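Local coordinates for protein COBE (Pseudomonas aeruginosa, PDB 2W6K) that takes part in cobalamin (vitamin B12) biosynthesis and belongs to the CbiG C-terminal family, its exact step not being established, at residues H38-S41 and L42-D46; R55-P58 and G59-Q62; H80-E83 and P84-L87; S90-A93 and L94-G98. All coordinates share one frame; numbering follows the deposited sequence.

Contact 1 (H38-S41 and L42-D46); sequences HGRS and LAELD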
loop_
_atom_site.group_PDB
_atom_site.type_symbol
_atom_site.label_atom_id
_atom_site.label_comp_id
_atom_site.label_asym_id
_atom_site.label_seq_id
_atom_site.Cartn_x
_atom_site.Cartn_y
_atom_site.Cartn_z
ATOM N N HIS A 38 -9.175 -10.238 3.286
ATOM C CA HIS A 38 -7.997 -10.975 3.717
ATOM C C HIS A 38 -7.916 -11.250 5.199
ATOM O O HIS A 38 -6.853 -11.608 5.705
ATOM C CB HIS A 38 -6.736 -10.288 3.206
ATOM C CG HIS A 38 -6.629 -10.330 1.716
ATOM N ND1 HIS A 38 -7.048 -9.298 0.908
ATOM C CD2 HIS A 38 -6.221 -11.320 0.883
ATOM C CE1 HIS A 38 -6.850 -9.625 -0.360
ATOM N NE2 HIS A 38 -6.364 -10.849 -0.403
ATOM N N GLY A 39 -9.040 -11.125 5.897
ATOM C CA GLY A 39 -9.096 -11.486 7.321
ATOM C C GLY A 39 -8.114 -10.706 8.165
ATOM O O GLY A 39 -7.627 -11.186 9.200
ATOM N N ARG A 40 -7.808 -9.482 7.716
ATOM C CA ARG A 40 -6.998 -8.537 8.478
ATOM C C ARG A 40 -7.852 -7.427 9.097
ATOM O O ARG A 40 -8.824 -6.991 8.519
ATOM C CB ARG A 40 -5.933 -7.889 7.598
ATOM C CG ARG A 40 -4.565 -8.548 7.631
ATOM C CD ARG A 40 -4.639 -9.963 7.296
ATOM N NE ARG A 40 -3.348 -10.648 7.255
ATOM C CZ ARG A 40 -3.145 -11.772 6.571
ATOM N NH1 ARG A 40 -1.947 -12.345 6.574
ATOM N NH2 ARG A 40 -4.136 -12.314 5.862
ATOM N N SER A 41 -7.473 -6.981 10.277
ATOM C CA SER A 41 -8.203 -5.888 10.933
ATOM C C SER A 41 -7.456 -4.600 10.639
ATOM O O SER A 41 -6.226 -4.605 10.496
ATOM C CB SER A 41 -8.219 -6.145 12.441
ATOM O OG SER A 41 -8.621 -5.020 13.199
ATOM N N LEU A 42 -8.175 -3.484 10.608
ATOM C CA LEU A 42 -7.514 -2.176 10.519
ATOM C C LEU A 42 -6.495 -1.989 11.625
ATOM O O LEU A 42 -5.516 -1.277 11.446
ATOM C CB LEU A 42 -8.530 -1.044 10.648
ATOM C CG LEU A 42 -9.347 -0.598 9.456
ATOM C CD1 LEU A 42 -10.476 0.277 10.028
ATOM C CD2 LEU A 42 -8.528 0.171 8.421
ATOM N N ALA A 43 -6.739 -2.597 12.792
ATOM C CA ALA A 43 -5.760 -2.554 13.901
ATOM C C ALA A 43 -4.367 -3.110 13.546
ATOM O O ALA A 43 -3.355 -2.730 14.136
ATOM C CB ALA A 43 -6.327 -3.292 15.114
ATOM N N GLU A 44 -4.332 -3.996 12.551
ATOM C CA GLU A 44 -3.117 -4.668 12.141
ATOM C C GLU A 44 -2.258 -3.880 11.159
ATOM O O GLU A 44 -1.087 -4.193 10.967
ATOM C CB GLU A 44 -3.460 -6.014 11.509
ATOM C CG GLU A 44 -4.072 -6.975 12.487
ATOM C CD GLU A 44 -4.294 -8.294 11.830
ATOM O OE1 GLU A 44 -5.448 -8.582 11.455
ATOM O OE2 GLU A 44 -3.290 -9.001 11.667
ATOM N N LEU A 45 -2.851 -2.893 10.496
ATOM C CA LEU A 45 -2.079 -2.075 9.558
ATOM C C LEU A 45 -0.953 -1.340 10.240
ATOM O O LEU A 45 -1.173 -0.713 11.272
ATOM C CB LEU A 45 -2.972 -0.986 8.969
ATOM C CG LEU A 45 -3.740 -1.159 7.690
ATOM C CD1 LEU A 45 -4.150 0.242 7.253
ATOM C CD2 LEU A 45 -2.898 -1.852 6.612
ATOM N N ASP A 46 0.221 -1.345 9.625
ATOM C CA ASP A 46 1.360 -0.561 10.083
ATOM C C ASP A 46 1.491 0.812 9.421
ATOM O O ASP A 46 1.910 1.769 10.070
ATOM C CB ASP A 46 2.632 -1.350 9.918
ATOM C CG ASP A 46 2.653 -2.571 10.807
ATOM O OD1 ASP A 46 2.846 -2.404 12.033
ATOM O OD2 ASP A 46 2.454 -3.680 10.293
#
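Glu44 reaches back along the chain and accepts the backbone N-H of Ser41 through OE1, with N to OE1 at 2.8 Å and an almost straight N-H...O angle of 164°. The amide comes to OE1 from the anti side and 30° out of the carboxylate plane. Two torsions explain the reach: CG lies beside the backbone N of Glu44 (chi1 -66°), and the chain then runs extended to the carboxylate. OE1 also lies 3.4 Å from Arg40 CA. Ser41 adds two grips of its own. Its OG takes the N-H of Ala43 at 3.1 Å, which makes an ST turn. Its O accepts Glu44 N at 2.9 Å, the donor standing well above the carbonyl plane.

Further out, Arg40 sends its side chain across that of Glu44 at about a right angle, yet NE and OE2 stay 4.7 Å apart, so any attraction is through space. The guanidinium is instead tied by NH2 to His38 O at 2.8 Å, lying in the plane of both groups. Leu42 packs on helix 24-37, while Leu42 O and Leu45 O both receive Arg69 NH1.

Gly39, with positive phi, is the C' residue of the Schellman motif ending helix 24-37. Ser41 then opens the 3-10 segment 42-44, where the bond from Ser41 N to Glu44 OE1 resembles half a capping box, but the reciprocal one is missing: Glu44 N goes to Ser41 O instead.

Contact 2 (R55-P58 and G59-Q62); sequences RDEP and GLRQ. With GOL (glycerol), chain D.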
loop_
_atom_site.group_PDB
_atom_site.type_symbol
_atom_site.label_atom_id
_atom_site.label_comp_id
_atom_site.label_asym_id
_atom_site.label_seq_id
_atom_site.Cartn_x
_atom_site.Cartn_y
_atom_site.Cartn_z
ATOM N N ARG A 55 0.409 16.788 -6.901
ATOM C CA ARG A 55 -0.939 16.928 -6.312
ATOM C C ARG A 55 -0.910 16.910 -4.772
ATOM O O ARG A 55 -0.176 16.126 -4.168
ATOM C CB ARG A 55 -1.891 15.841 -6.836
ATOM C CG ARG A 55 -1.495 14.419 -6.475
ATOM C CD ARG A 55 -2.632 13.685 -5.769
ATOM N NE ARG A 55 -3.656 13.208 -6.679
ATOM C CZ ARG A 55 -4.358 12.084 -6.530
ATOM N NH1 ARG A 55 -4.170 11.272 -5.487
ATOM N NH2 ARG A 55 -5.258 11.772 -7.448
ATOM N N ASP A 56 -1.715 17.764 -4.143
ATOM C CA ASP A 56 -1.855 17.744 -2.690
ATOM C C ASP A 56 -2.640 16.495 -2.313
ATOM O O ASP A 56 -3.471 16.037 -3.087
ATOM C CB ASP A 56 -2.622 18.974 -2.210
ATOM C CG ASP A 56 -2.345 19.309 -0.749
ATOM O OD1 ASP A 56 -1.564 18.585 -0.094
ATOM O OD2 ASP A 56 -2.900 20.316 -0.254
ATOM N N GLU A 57 -2.388 15.952 -1.133
ATOM C CA GLU A 57 -3.015 14.689 -0.759
ATOM C C GLU A 57 -3.854 14.762 0.547
ATOM O O GLU A 57 -3.625 13.959 1.451
ATOM C CB GLU A 57 -1.963 13.565 -0.680
ATOM C CG GLU A 57 -1.237 13.233 -2.015
ATOM C CD GLU A 57 -2.039 12.374 -2.969
ATOM O OE1 GLU A 57 -3.151 11.927 -2.585
ATOM O OE2 GLU A 57 -1.537 12.104 -4.107
ATOM N N PRO A 58 -4.840 15.697 0.640
ATOM C CA PRO A 58 -5.545 15.814 1.954
ATOM C C PRO A 58 -6.403 14.596 2.398
ATOM O O PRO A 58 -6.401 14.262 3.591
ATOM C CB PRO A 58 -6.390 17.082 1.800
ATOM C CG PRO A 58 -6.565 17.247 0.356
ATOM C CD PRO A 58 -5.383 16.650 -0.347
ATOM N N GLY A 59 -7.090 13.912 1.476
ATOM C CA GLY A 59 -7.783 12.660 1.831
ATOM C C GLY A 59 -6.854 11.636 2.479
ATOM O O GLY A 59 -7.224 11.026 3.482
ATOM N N LEU A 60 -5.659 11.438 1.889
ATOM C CA LEU A 60 -4.718 10.451 2.444
ATOM C C LEU A 60 -4.143 10.902 3.770
ATOM O O LEU A 60 -4.007 10.100 4.712
ATOM C CB LEU A 60 -3.594 10.099 1.448
ATOM C CG LEU A 60 -3.966 9.041 0.399
ATOM C CD1 LEU A 60 -2.887 9.033 -0.697
ATOM C CD2 LEU A 60 -4.169 7.629 1.006
ATOM N N ARG A 61 -3.819 12.191 3.858
ATOM C CA ARG A 61 -3.332 12.693 5.112
ATOM C C ARG A 61 -4.380 12.585 6.213
ATOM O O ARG A 61 -4.043 12.239 7.364
ATOM C CB ARG A 61 -2.793 14.105 4.954
ATOM C CG ARG A 61 -1.430 14.113 4.235
ATOM C CD ARG A 61 -0.675 15.403 4.517
ATOM N NE ARG A 61 -1.378 16.585 4.014
ATOM C CZ ARG A 61 -1.363 17.020 2.757
ATOM N NH1 ARG A 61 -0.710 16.359 1.816
ATOM N NH2 ARG A 61 -2.036 18.121 2.432
ATOM N N GLN A 62 -5.649 12.846 5.873
ATOM C CA GLN A 62 -6.712 12.749 6.893
ATOM C C GLN A 62 -6.881 11.310 7.319
ATOM O O GLN A 62 -7.084 11.024 8.526
ATOM C CB GLN A 62 -8.040 13.298 6.373
ATOM C CG GLN A 62 -8.062 14.859 6.218
ATOM C CD GLN A 62 -9.344 15.350 5.580
ATOM O OE1 GLN A 62 -10.395 14.710 5.704
ATOM N NE2 GLN A 62 -9.268 16.471 4.866
HETATM C C1 GOL D . -6.159 13.567 -3.378
HETATM O O1 GOL D . -6.849 14.604 -4.028
HETATM C C2 GOL D . -7.107 13.039 -2.312
HETATM O O2 GOL D . -7.258 14.090 -1.369
HETATM C C3 GOL D . -6.482 11.833 -1.602
HETATM O O3 GOL D . -5.344 12.308 -0.910
#
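This is the start of helix 58-67, in the beta-alpha-beta connection between the parallel strands 47-51 and 71-74, with Glu57 at the N-cap. The first helical bonds run from Arg61 N to Glu57 O at 3.0 Å and from Gln62 N to Pro58 O at 2.8 Å.

Outside this backbone, Asp56 and Arg61 form a salt bridge. Arg61 NH2 donates to Asp56 OD1 at 2.6 Å; it comes to the syn side of OD1 but clearly tilted out of the carboxylate plane, while OD1 itself lies in the guanidinium plane. NH1 reaches the same oxygen in a weaker, more bent bond. The two side chains cross at about a right angle, their flat groups 27° apart. The bend at Arg61 chi3 (-63°) folds the guanidinium back, one face lying over Glu57 C and Pro58 N.

A glycerol, probably from the crystallisation liquor, occupies the other side of the helix start. Gly59 N donates to its O2 at 2.9 Å, and its C1 sits over one face of the Arg55 guanidinium. Arg55 NH2 also binds Cys18 O, and Gly21 N binds the glycerol, so the loop after strand 12-18 borders this place.

Glu57 does not cap with its own carboxylate: its chain turns at chi2 (-79°) alongside Leu60, and glycerol O3 bridges the two, donating to Glu57 OE1 at 2.8 Å while accepting Leu60 N at 2.9 Å.

Contact 3 (H80-E83 and P84-L87); sequences HDYE and PRLL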
loop_
_atom_site.group_PDB
_atom_site.type_symbol
_atom_site.label_atom_id
_atom_site.label_comp_id
_atom_site.label_asym_id
_atom_site.label_seq_id
_atom_site.Cartn_x
_atom_site.Cartn_y
_atom_site.Cartn_z
ATOM N N HIS A 80 8.664 2.040 -9.823
ATOM C CA HIS A 80 9.022 1.367 -11.074
ATOM C C HIS A 80 9.812 0.067 -10.880
ATOM O O HIS A 80 9.659 -0.881 -11.673
ATOM C CB HIS A 80 9.797 2.314 -11.981
ATOM C CG HIS A 80 10.286 1.658 -13.230
ATOM N ND1 HIS A 80 9.444 1.328 -14.265
ATOM C CD2 HIS A 80 11.519 1.241 -13.598
ATOM C CE1 HIS A 80 10.136 0.738 -15.225
ATOM N NE2 HIS A 80 11.398 0.672 -14.845
ATOM N N ASP A 81 10.655 0.021 -9.843
ATOM C CA ASP A 81 11.407 -1.188 -9.497
ATOM C C ASP A 81 10.518 -2.436 -9.337
ATOM O O ASP A 81 11.012 -3.560 -9.436
ATOM C CB ASP A 81 12.202 -0.983 -8.211
ATOM C CG ASP A 81 13.465 -0.137 -8.404
ATOM O OD1 ASP A 81 13.910 0.065 -9.557
ATOM O OD2 ASP A 81 14.030 0.296 -7.374
ATOM N N TYR A 82 9.218 -2.229 -9.104
ATOM C CA TYR A 82 8.283 -3.321 -8.762
ATOM C C TYR A 82 7.350 -3.716 -9.917
ATOM O O TYR A 82 6.535 -4.634 -9.789
ATOM C CB TYR A 82 7.491 -2.949 -7.486
ATOM C CG TYR A 82 8.393 -2.860 -6.271
ATOM C CD1 TYR A 82 8.643 -3.992 -5.489
ATOM C CD2 TYR A 82 9.045 -1.668 -5.942
ATOM C CE1 TYR A 82 9.487 -3.940 -4.404
ATOM C CE2 TYR A 82 9.912 -1.608 -4.859
ATOM C CZ TYR A 82 10.115 -2.746 -4.087
ATOM O OH TYR A 82 10.953 -2.731 -2.993
ATOM N N GLU A 83 7.506 -3.044 -11.057
ATOM C CA GLU A 83 6.779 -3.362 -12.282
ATOM C C GLU A 83 6.637 -4.857 -12.585
ATOM O O GLU A 83 5.530 -5.322 -12.898
ATOM C CB GLU A 83 7.448 -2.682 -13.480
ATOM C CG GLU A 83 6.986 -1.280 -13.760
ATOM C CD GLU A 83 5.477 -1.185 -13.912
ATOM O OE1 GLU A 83 4.895 -0.339 -13.226
ATOM O OE2 GLU A 83 4.893 -1.956 -14.705
ATOM N N PRO A 84 7.762 -5.611 -12.559
ATOM C CA PRO A 84 7.718 -7.035 -12.906
ATOM C C PRO A 84 6.891 -7.887 -11.951
ATOM O O PRO A 84 6.591 -9.044 -12.267
ATOM C CB PRO A 84 9.191 -7.473 -12.795
ATOM C CG PRO A 84 9.982 -6.233 -12.909
ATOM C CD PRO A 84 9.148 -5.161 -12.287
ATOM N N ARG A 85 6.537 -7.316 -10.799
ATOM C CA ARG A 85 5.864 -8.069 -9.752
ATOM C C ARG A 85 4.402 -7.695 -9.597
ATOM O O ARG A 85 3.696 -8.318 -8.836
ATOM C CB ARG A 85 6.589 -7.897 -8.422
ATOM C CG ARG A 85 7.992 -8.474 -8.412
ATOM C CD ARG A 85 8.786 -7.922 -7.257
ATOM N NE ARG A 85 8.336 -8.486 -5.983
ATOM C CZ ARG A 85 8.839 -8.170 -4.792
ATOM N NH1 ARG A 85 8.354 -8.742 -3.700
ATOM N NH2 ARG A 85 9.822 -7.290 -4.688
ATOM N N LEU A 86 3.945 -6.693 -10.341
ATOM C CA LEU A 86 2.566 -6.230 -10.205
ATOM C C LEU A 86 1.546 -7.225 -10.729
ATOM O O LEU A 86 1.821 -8.016 -11.645
ATOM C CB LEU A 86 2.381 -4.864 -10.898
ATOM C CG LEU A 86 3.362 -3.809 -10.373
ATOM C CD1 LEU A 86 3.072 -2.474 -11.053
ATOM C CD2 LEU A 86 3.364 -3.647 -8.853
ATOM N N LEU A 87 0.349 -7.163 -10.164
ATOM C CA LEU A 87 -0.711 -8.103 -10.529
ATOM C C LEU A 87 -1.818 -7.472 -11.382
ATOM O O LEU A 87 -2.504 -8.184 -12.135
ATOM C CB LEU A 87 -1.319 -8.756 -9.266
ATOM C CG LEU A 87 -0.412 -9.505 -8.281
ATOM C CD1 LEU A 87 -1.197 -10.128 -7.088
ATOM C CD2 LEU A 87 0.484 -10.586 -8.998
HETATM O O HOH W 1 11.749 -5.955 -7.117
#
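Tyr82 and Glu83 meet Arg85 and Leu86 where a type I beta turn, His80 to Glu83, runs directly into a short 3-10 segment; the chain thus reverses in successive tight turns on its way from helix 76-80 to helix 91-97.

The backbone bonds define these turns. Glu83 N to His80 O, at 3.1 Å, closes the first. Arg85 N donates to Tyr82 O at 2.9 Å, with the donor 47° out of the carbonyl plane and not on a lone pair. Leu86 N to Glu83 O is longer, 3.3 Å, and weak.

Apolar contact is made by Leu86 CD2 with Tyr82 CB at 4.4 Å. The CG of Leu86 lies beside its own backbone N (chi1 -56°), which turns the branch back over the turn and packs carbon against oxygen: CG is 3.3 Å from Tyr82 O, and CD1 lies 3.6 Å from Glu83 OE1. Glu83 spends that carboxylate oxygen on Ser100 N, ahead of helix 102-115, and Leu86 touches Ala105 of the same helix.

Tyr82 and Arg85 carry their polar ends to that helix too. Tyr82 OH binds Glu112 OE1 and Arg113 NH2, while Arg85, modelled in two conformers, forms a salt bridge from NH2 to Glu112 OE2 in the one described. Tyr82 and Arg85 therefore run side by side, pointing the same way, with ring and guanidinium 41° apart. In this conformer there is no cation-pi stack: Arg85 NH2 lies near the ring plane, at the edge, 3.4 Å from Tyr82 CE1.

Contact 4 (S90-A93 and L94-G98); sequences SAVA and LRETG. With SO4 (sulfate ion), chain C.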
loop_
_atom_site.group_PDB
_atom_site.type_symbol
_atom_site.label_atom_id
_atom_site.label_comp_id
_atom_site.label_asym_id
_atom_site.label_seq_id
_atom_site.Cartn_x
_atom_site.Cartn_y
_atom_site.Cartn_z
ATOM N N SER A 90 -2.826 -0.772 -14.571
ATOM C CA SER A 90 -3.820 0.288 -14.687
ATOM C C SER A 90 -3.385 1.239 -15.798
ATOM O O SER A 90 -2.279 1.797 -15.753
ATOM C CB SER A 90 -3.922 1.056 -13.354
ATOM O OG SER A 90 -4.602 2.306 -13.486
ATOM N N ALA A 91 -4.268 1.440 -16.775
ATOM C CA ALA A 91 -4.023 2.378 -17.865
ATOM C C ALA A 91 -3.883 3.822 -17.377
ATOM O O ALA A 91 -2.984 4.537 -17.822
ATOM C CB ALA A 91 -5.134 2.271 -18.913
ATOM N N VAL A 92 -4.777 4.252 -16.482
ATOM C CA VAL A 92 -4.685 5.595 -15.879
ATOM C C VAL A 92 -3.356 5.777 -15.126
ATOM O O VAL A 92 -2.640 6.760 -15.361
ATOM C CB VAL A 92 -5.900 5.900 -14.938
ATOM C CG1 VAL A 92 -5.703 7.216 -14.178
ATOM C CG2 VAL A 92 -7.222 5.906 -15.749
ATOM N N ALA A 93 -3.023 4.833 -14.238
ATOM C CA ALA A 93 -1.768 4.921 -13.477
ATOM C C ALA A 93 -0.575 5.005 -14.426
ATOM O O ALA A 93 0.287 5.875 -14.274
ATOM C CB ALA A 93 -1.606 3.721 -12.525
ATOM N N LEU A 94 -0.526 4.115 -15.405
ATOM C CA LEU A 94 0.629 4.068 -16.297
ATOM C C LEU A 94 0.803 5.425 -17.002
ATOM O O LEU A 94 1.913 5.989 -17.010
ATOM C CB LEU A 94 0.518 2.893 -17.278
ATOM C CG LEU A 94 1.722 2.436 -18.131
ATOM C CD1 LEU A 94 1.985 3.359 -19.298
ATOM C CD2 LEU A 94 3.000 2.255 -17.318
ATOM N N ARG A 95 -0.306 5.950 -17.541
ATOM C CA ARG A 95 -0.326 7.210 -18.295
ATOM C C ARG A 95 0.142 8.362 -17.437
ATOM O O ARG A 95 0.981 9.155 -17.867
ATOM C CB ARG A 95 -1.734 7.529 -18.823
ATOM C CG ARG A 95 -1.763 8.637 -19.907
ATOM C CD ARG A 95 -2.913 9.661 -19.771
ATOM N NE ARG A 95 -3.945 9.279 -18.805
ATOM C CZ ARG A 95 -4.952 10.060 -18.418
ATOM N NH1 ARG A 95 -5.092 11.282 -18.917
ATOM N NH2 ARG A 95 -5.824 9.618 -17.517
ATOM N N GLU A 96 -0.388 8.435 -16.215
ATOM C CA GLU A 96 -0.147 9.565 -15.312
ATOM C C GLU A 96 1.182 9.525 -14.549
ATOM O O GLU A 96 1.757 10.580 -14.254
ATOM C CB GLU A 96 -1.313 9.699 -14.314
ATOM C CG GLU A 96 -2.668 9.965 -14.977
ATOM C CD GLU A 96 -2.702 11.287 -15.730
ATOM O OE1 GLU A 96 -2.574 12.352 -15.085
ATOM O OE2 GLU A 96 -2.859 11.259 -16.969
ATOM N N THR A 97 1.672 8.321 -14.236
ATOM C CA THR A 97 2.751 8.180 -13.264
ATOM C C THR A 97 3.986 7.436 -13.777
ATOM O O THR A 97 5.080 7.600 -13.218
ATOM C CB THR A 97 2.243 7.452 -11.998
ATOM O OG1 THR A 97 2.043 6.069 -12.302
ATOM C CG2 THR A 97 0.931 8.049 -11.514
ATOM N N GLY A 98 3.814 6.617 -14.818
ATOM C CA GLY A 98 4.873 5.725 -15.306
ATOM C C GLY A 98 4.863 4.364 -14.628
ATOM O O GLY A 98 5.613 3.450 -15.012
HETATM S S SO4 C . -7.657 1.399 -15.312
HETATM O O1 SO4 C . -9.064 1.008 -15.318
HETATM O O2 SO4 C . -7.169 1.383 -13.922
HETATM O O3 SO4 C . -7.399 2.693 -15.904
HETATM O O4 SO4 C . -6.894 0.412 -16.083
#
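Ala93 O accepts two hydrogen bonds from Thr97, and this carbonyl is the tight part of the contact. Thr97 N donates to it at 2.8 Å, nearly in line with the C=O, and Thr97 OG1 donates at 2.6 Å from 48° above the carbonyl plane. The hydroxyl gets there because OG1 sits between its own backbone N and carbonyl carbon (chi1 73°); it also bonds Cys99 N. Ordinary helical bonds precede this one, among them Leu94 N to Ser90 O at 2.9 Å.

The outer side is looser: Val92, Arg95 and Glu96 are exposed to solvent, and Val92 CG1 comes no nearer than 4.1 Å to Arg95 NH2. On that side Glu96 CD lies over the centre of one guanidinium face of Arg95. Glu96 OE2 is 2.9 Å from Arg95 NE but well out of the guanidinium plane, a neighbour salt bridge resting on charge alone.

At the N-cap, Ser90 OG accepts Ala93 N at 3.1 Å and donates to sulfate O2 at 2.8 Å. Ala91 N and Val92 N bind two further sulfate oxygens. The ion probably came from the crystallisation liquor; the N-terminal amides and Ser90 OG hold an anion here, probably aided by the helix dipole.

How the contacts relate
The four contacts follow one another along the chain without interleaving, each at a helix end or tight turn on the periphery of one domain. Contacts 1 and 2 flank strand 47-51 in sequence, their centres 21 Å apart. Contacts 3 and 4 are the one pair that touches: Glu83 OE1 packs 4.2 Å from Gly98 O, with centres 13 Å apart. Both lie across the chain's centre from contact 1, contact 4 at 28 Å between centres. Contacts 2 and 4 each offer helix N-terminal amides to a small molecule, glycerol and sulfate respectively; their nearest atoms are about 8 Å apart. Such molecules can mark pockets, but no active site is established here.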